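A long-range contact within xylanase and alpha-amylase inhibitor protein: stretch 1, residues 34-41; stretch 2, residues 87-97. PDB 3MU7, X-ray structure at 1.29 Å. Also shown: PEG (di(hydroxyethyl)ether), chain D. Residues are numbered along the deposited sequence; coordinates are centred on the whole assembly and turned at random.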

ATOM      1  N   PHE A  34      -8.441  -5.547   0.268  1.00  6.14           N
ATOM      2  CA  PHE A  34      -8.744  -4.165   0.672  1.00  6.67           C
ATOM      3  C   PHE A  34      -9.965  -4.127   1.569  1.00  6.89           C
ATOM      4  O   PHE A  34     -10.878  -4.960   1.440  1.00  7.57           O
ATOM      5  CB  PHE A  34      -9.081  -3.300  -0.555  1.00  7.07           C
ATOM      6  CG  PHE A  34      -7.924  -3.100  -1.474  1.00  6.99           C
ATOM      7  CD1 PHE A  34      -6.996  -2.095  -1.230  1.00  7.38           C
ATOM      8  CD2 PHE A  34      -7.732  -3.950  -2.557  1.00  7.73           C
ATOM      9  CE1 PHE A  34      -5.896  -1.933  -2.060  1.00  7.06           C
ATOM     10  CE2 PHE A  34      -6.634  -3.804  -3.386  1.00  7.76           C
ATOM     11  CZ  PHE A  34      -5.711  -2.796  -3.138  1.00  7.84           C
ATOM     12  N   LEU A  35     -10.009  -3.143   2.462  1.00  6.56           N
ATOM     13  CA  LEU A  35     -11.278  -2.730   3.052  1.00  7.15           C
ATOM     14  C   LEU A  35     -11.889  -1.787   2.021  1.00  7.58           C
ATOM     15  O   LEU A  35     -11.590  -0.584   2.000  1.00  7.94           O
ATOM     16  CB  LEU A  35     -11.071  -2.031   4.395  1.00  7.08           C
ATOM     17  CG  LEU A  35     -12.366  -1.807   5.184  1.00  7.69           C
ATOM     18  CD1 LEU A  35     -12.756  -3.065   5.949  1.00  8.70           C
ATOM     19  CD2 LEU A  35     -12.247  -0.629   6.138  1.00  9.00           C
ATOM     20  N   ASN A  36     -12.706  -2.353   1.136  1.00  8.28           N
ATOM     21  CA  ASN A  36     -13.192  -1.629  -0.032  1.00  9.36           C
ATOM     22  C   ASN A  36     -14.616  -1.099   0.100  1.00  9.21           C
ATOM     23  O   ASN A  36     -15.159  -0.539  -0.857  1.00  9.32           O
ATOM     24  CB  ASN A  36     -13.086  -2.513  -1.276  1.00 10.58           C
ATOM     25  CG  ASN A  36     -14.181  -3.550  -1.339  1.00 11.42           C
ATOM     26  OD1 ASN A  36     -14.687  -4.005  -0.311  1.00 12.64           O
ATOM     27  ND2 ASN A  36     -14.572  -3.920  -2.557  1.00 14.48           N
ATOM     28  N   THR A  37     -15.202  -1.283   1.279  1.00  9.52           N
ATOM     29  CA  THR A  37     -16.572  -0.874   1.542  1.00 10.06           C
ATOM     30  C   THR A  37     -16.609  -0.131   2.862  1.00  9.87           C
ATOM     31  O   THR A  37     -16.243  -0.681   3.901  1.00 10.25           O
ATOM     32  CB  THR A  37     -17.496  -2.102   1.622  1.00 10.52           C
ATOM     33  OG1 THR A  37     -17.368  -2.867   0.421  1.00 11.71           O
ATOM     34  CG2 THR A  37     -18.949  -1.684   1.798  1.00 11.56           C
ATOM     35  N   PHE A  38     -17.022   1.131   2.797  1.00 10.11           N
ATOM     36  CA  PHE A  38     -17.248   1.963   3.973  1.00 10.25           C
ATOM     37  C   PHE A  38     -17.884   3.272   3.554  1.00 10.99           C
ATOM     38  O   PHE A  38     -17.881   3.615   2.380  1.00 10.63           O
ATOM     39  CB  PHE A  38     -15.951   2.229   4.769  1.00 10.26           C
ATOM     40  CG  PHE A  38     -14.821   2.819   3.958  1.00  9.07           C
ATOM     41  CD1 PHE A  38     -14.785   4.179   3.649  1.00  8.73           C
ATOM     42  CD2 PHE A  38     -13.775   2.014   3.533  1.00  8.89           C
ATOM     43  CE1 PHE A  38     -13.720   4.721   2.915  1.00  9.01           C
ATOM     44  CE2 PHE A  38     -12.709   2.549   2.807  1.00  9.09           C
ATOM     45  CZ  PHE A  38     -12.682   3.901   2.499  1.00  9.04           C
ATOM     46  N   GLY A  39     -18.420   3.991   4.535  1.00 12.12           N
ATOM     47  CA  GLY A  39     -18.981   5.314   4.316  1.00 14.26           C
ATOM     48  C   GLY A  39     -20.381   5.292   3.750  1.00 15.36           C
ATOM     49  O   GLY A  39     -20.840   4.275   3.219  1.00 15.62           O
ATOM     50  N   GLY A  40     -21.057   6.431   3.875  1.00 16.60           N
ATOM     51  CA  GLY A  40     -22.391   6.621   3.310  1.00 17.88           C
ATOM     52  C   GLY A  40     -23.381   5.547   3.717  1.00 18.46           C
ATOM     53  O   GLY A  40     -24.015   4.915   2.865  1.00 19.63           O
ATOM     54  N   GLY A  41     -23.487   5.320   5.021  1.00 18.66           N
ATOM     55  CA  GLY A  41     -24.475   4.391   5.564  1.00 18.50           C
ATOM     56  C   GLY A  41     -24.154   2.915   5.424  1.00 18.36           C
ATOM     57  O   GLY A  41     -24.909   2.075   5.908  1.00 18.55           O
ATOM     58  N   ASN A  87     -18.498  12.489  10.262  1.00 11.55           N
ATOM     59  CA  ASN A  87     -18.855  11.297  11.021  1.00 11.43           C
ATOM     60  C   ASN A  87     -18.306  10.018  10.383  1.00 10.83           C
ATOM     61  O   ASN A  87     -17.823   9.137  11.095  1.00 10.70           O
ATOM     62  CB  ASN A  87     -20.368  11.192  11.239  1.00 12.10           C
ATOM     63  CG  ASN A  87     -20.730  10.095  12.210  1.00 13.83           C
ATOM     64  OD1 ASN A  87     -20.399  10.162  13.396  1.00 17.12           O
ATOM     65  ND2 ASN A  87     -21.397   9.067  11.709  1.00 15.75           N
ATOM     66  N   ASP A  88     -18.367   9.926   9.053  1.00 10.86           N
ATOM     67  CA  ASP A  88     -17.766   8.796   8.331  1.00 10.95           C
ATOM     68  C   ASP A  88     -16.282   8.637   8.674  1.00 10.07           C
ATOM     69  O   ASP A  88     -15.808   7.518   8.896  1.00  9.68           O
ATOM     70  CB  ASP A  88     -17.910   8.956   6.811  1.00 11.97           C
ATOM     71  CG  ASP A  88     -19.313   8.645   6.299  1.00 13.21           C
ATOM     72  OD1 ASP A  88     -20.165   8.143   7.056  1.00 14.77           O
ATOM     73  OD2 ASP A  88     -19.552   8.902   5.103  1.00 17.84           O
ATOM     74  N   ALA A  89     -15.556   9.755   8.717  1.00  9.56           N
ATOM     75  CA  ALA A  89     -14.130   9.732   9.025  1.00  9.00           C
ATOM     76  C   ALA A  89     -13.872   9.250  10.450  1.00  8.82           C
ATOM     77  O   ALA A  89     -13.016   8.393  10.671  1.00  8.65           O
ATOM     78  CB  ALA A  89     -13.505  11.099   8.791  1.00  9.51           C
ATOM     79  N   ASN A  90     -14.611   9.801  11.414  1.00  8.65           N
ATOM     80  CA  ASN A  90     -14.538   9.367  12.811  1.00  9.02           C
ATOM     81  C   ASN A  90     -14.806   7.867  12.917  1.00  8.46           C
ATOM     82  O   ASN A  90     -14.055   7.123  13.540  1.00  8.17           O
ATOM     83  CB  ASN A  90     -15.578  10.159  13.626  1.00  9.73           C
ATOM     84  CG  ASN A  90     -15.540   9.882  15.146  1.00 11.46           C
ATOM     85  OD1 ASN A  90     -14.469   9.692  15.756  1.00 15.35           O
ATOM     86  ND2 ASN A  90     -16.716  10.008  15.782  1.00 15.07           N
ATOM     87  N   ASP A  91     -15.891   7.430  12.286  1.00  8.23           N
ATOM     88  CA  ASP A  91     -16.319   6.042  12.355  1.00  8.78           C
ATOM     89  C   ASP A  91     -15.264   5.097  11.810  1.00  8.15           C
ATOM     90  O   ASP A  91     -14.947   4.080  12.426  1.00  7.93           O
ATOM     91  CB  ASP A  91     -17.623   5.845  11.582  1.00  9.24           C
ATOM     92  CG  ASP A  91     -18.793   6.565  12.211  1.00 10.66           C
ATOM     93  OD1 ASP A  91     -18.683   6.992  13.377  1.00 11.30           O
ATOM     94  OD2 ASP A  91     -19.818   6.707  11.515  1.00 11.58           O
ATOM     95  N   LEU A  92     -14.724   5.427  10.645  1.00  8.02           N
ATOM     96  CA  LEU A  92     -13.708   4.578  10.061  1.00  7.89           C
ATOM     97  C   LEU A  92     -12.430   4.572  10.900  1.00  7.18           C
ATOM     98  O   LEU A  92     -11.838   3.518  11.109  1.00  7.30           O
ATOM     99  CB  LEU A  92     -13.422   4.971   8.610  1.00  8.21           C
ATOM    100  CG  LEU A  92     -12.458   4.053   7.843  1.00  8.10           C
ATOM    101  CD1 LEU A  92     -12.936   2.598   7.843  1.00  9.47           C
ATOM    102  CD2 LEU A  92     -12.269   4.548   6.414  1.00  9.23           C
ATOM    103  N   ALA A  93     -12.017   5.739  11.405  1.00  7.16           N
ATOM    104  CA  ALA A  93     -10.826   5.811  12.249  1.00  7.43           C
ATOM    105  C   ALA A  93     -10.947   4.920  13.482  1.00  7.57           C
ATOM    106  O   ALA A  93     -10.044   4.150  13.794  1.00  7.52           O
ATOM    107  CB  ALA A  93     -10.531   7.242  12.655  1.00  7.87           C
ATOM    108  N   VAL A  94     -12.080   5.016  14.173  1.00  7.79           N
ATOM    109  CA  VAL A  94     -12.303   4.226  15.386  1.00  8.34           C
ATOM    110  C   VAL A  94     -12.377   2.735  15.059  1.00  7.89           C
ATOM    111  O   VAL A  94     -11.777   1.909  15.748  1.00  8.17           O
ATOM    112  CB  VAL A  94     -13.562   4.707  16.141  1.00  8.67           C
ATOM    113  CG1 VAL A  94     -13.952   3.749  17.267  1.00 10.51           C
ATOM    114  CG2 VAL A  94     -13.329   6.109  16.698  1.00  9.88           C
ATOM    115  N   TYR A  95     -13.093   2.400  13.991  1.00  7.68           N
ATOM    116  CA  TYR A  95     -13.205   1.009  13.558  1.00  8.02           C
ATOM    117  C   TYR A  95     -11.830   0.401  13.280  1.00  7.78           C
ATOM    118  O   TYR A  95     -11.524  -0.699  13.748  1.00  8.20           O
ATOM    119  CB  TYR A  95     -14.092   0.933  12.315  1.00  8.39           C
ATOM    120  CG  TYR A  95     -14.091  -0.403  11.611  1.00  8.87           C
ATOM    121  CD1 TYR A  95     -14.885  -1.462  12.071  1.00  9.89           C
ATOM    122  CD2 TYR A  95     -13.304  -0.617  10.477  1.00  9.15           C
ATOM    123  CE1 TYR A  95     -14.880  -2.697  11.420  1.00 10.56           C
ATOM    124  CE2 TYR A  95     -13.307  -1.840   9.827  1.00 10.21           C
ATOM    125  CZ  TYR A  95     -14.089  -2.867  10.303  1.00 10.30           C
ATOM    126  OH  TYR A  95     -14.071  -4.069   9.641  1.00 12.35           O
ATOM    127  N   LEU A  96     -11.002   1.118  12.519  1.00  7.70           N
ATOM    128  CA  LEU A  96      -9.665   0.636  12.195  1.00  7.53           C
ATOM    129  C   LEU A  96      -8.804   0.495  13.437  1.00  7.75           C
ATOM    130  O   LEU A  96      -8.097  -0.497  13.606  1.00  7.83           O
ATOM    131  CB  LEU A  96      -8.983   1.563  11.198  1.00  7.62           C
ATOM    132  CG  LEU A  96      -9.597   1.603   9.800  1.00  7.43           C
ATOM    133  CD1 LEU A  96      -8.955   2.737   9.003  1.00  7.83           C
ATOM    134  CD2 LEU A  96      -9.467   0.260   9.066  1.00  8.68           C
ATOM    135  N   HIS A  97      -8.875   1.487  14.305  1.00  8.07           N
ATOM    136  CA  HIS A  97      -8.074   1.483  15.522  1.00  8.96           C
ATOM    137  C   HIS A  97      -8.417   0.343  16.456  1.00  8.90           C
ATOM    138  O   HIS A  97      -7.529  -0.379  16.877  1.00  8.85           O
ATOM    139  CB  HIS A  97      -8.235   2.827  16.229  1.00  9.81           C
ATOM    140  CG  HIS A  97      -7.216   3.067  17.291  1.00 11.51           C
ATOM    141  ND1 HIS A  97      -7.568   3.569  18.508  1.00 13.49           N
ATOM    142  CD2 HIS A  97      -5.876   2.953  17.293  1.00 13.09           C
ATOM    143  CE1 HIS A  97      -6.486   3.716  19.232  1.00 13.33           C
ATOM    144  NE2 HIS A  97      -5.451   3.312  18.544  1.00 13.68           N
TER
HETATM  145  C1  PEG D6073     -21.324  15.576   9.633  1.00 21.81           C
HETATM  146  O1  PEG D6073     -20.790  14.314  10.052  1.00 20.21           O
HETATM  147  C2  PEG D6073     -20.200  16.492   9.139  1.00 22.62           C
HETATM  148  O2  PEG D6073     -19.818  16.235   7.774  1.00 23.11           O

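A methyl group of Leu92 sits almost squarely over one face of the Phe38 ring: CD2 of Leu92 lies 3.7 Å from the centroid of that ring and only 9° off its normal, a CH-pi contact in which the C-H bonds meet the pi cloud rather than the ring edge. The nearest ring atom, Phe38 CD1, is 3.8 Å from Leu92 CD2. The other methyl of Leu92 packs against the strand residue Leu35, with Leu92 CD1 3.7 Å from Leu35 CD2, and it also lies 4.3 Å from Phe38 CG, so Leu92 fits against both residues. Leu35 CD2 also packs at 4.0 Å from Tyr95 CE2 and at 4.1 Å from Leu96 CD2, placing this single methyl among three helix residues spaced three and one apart. Leu96 points sideways from its CA, yet its end comes nearer and completes the apolar patch. The strand and helix axes run roughly antiparallel, at 148°, and remain 13.0 Å apart at closest approach; side chains bridge this gap. Past Phe38 the chain closes in, and Gly39 CA comes 5.5 Å from Asp88 CA. Here the contact turns polar: Gly40 N donates a nearly linear hydrogen bond (169°) to Asp88 OD2 at 3.1 Å, tying the glycine loop to the helix.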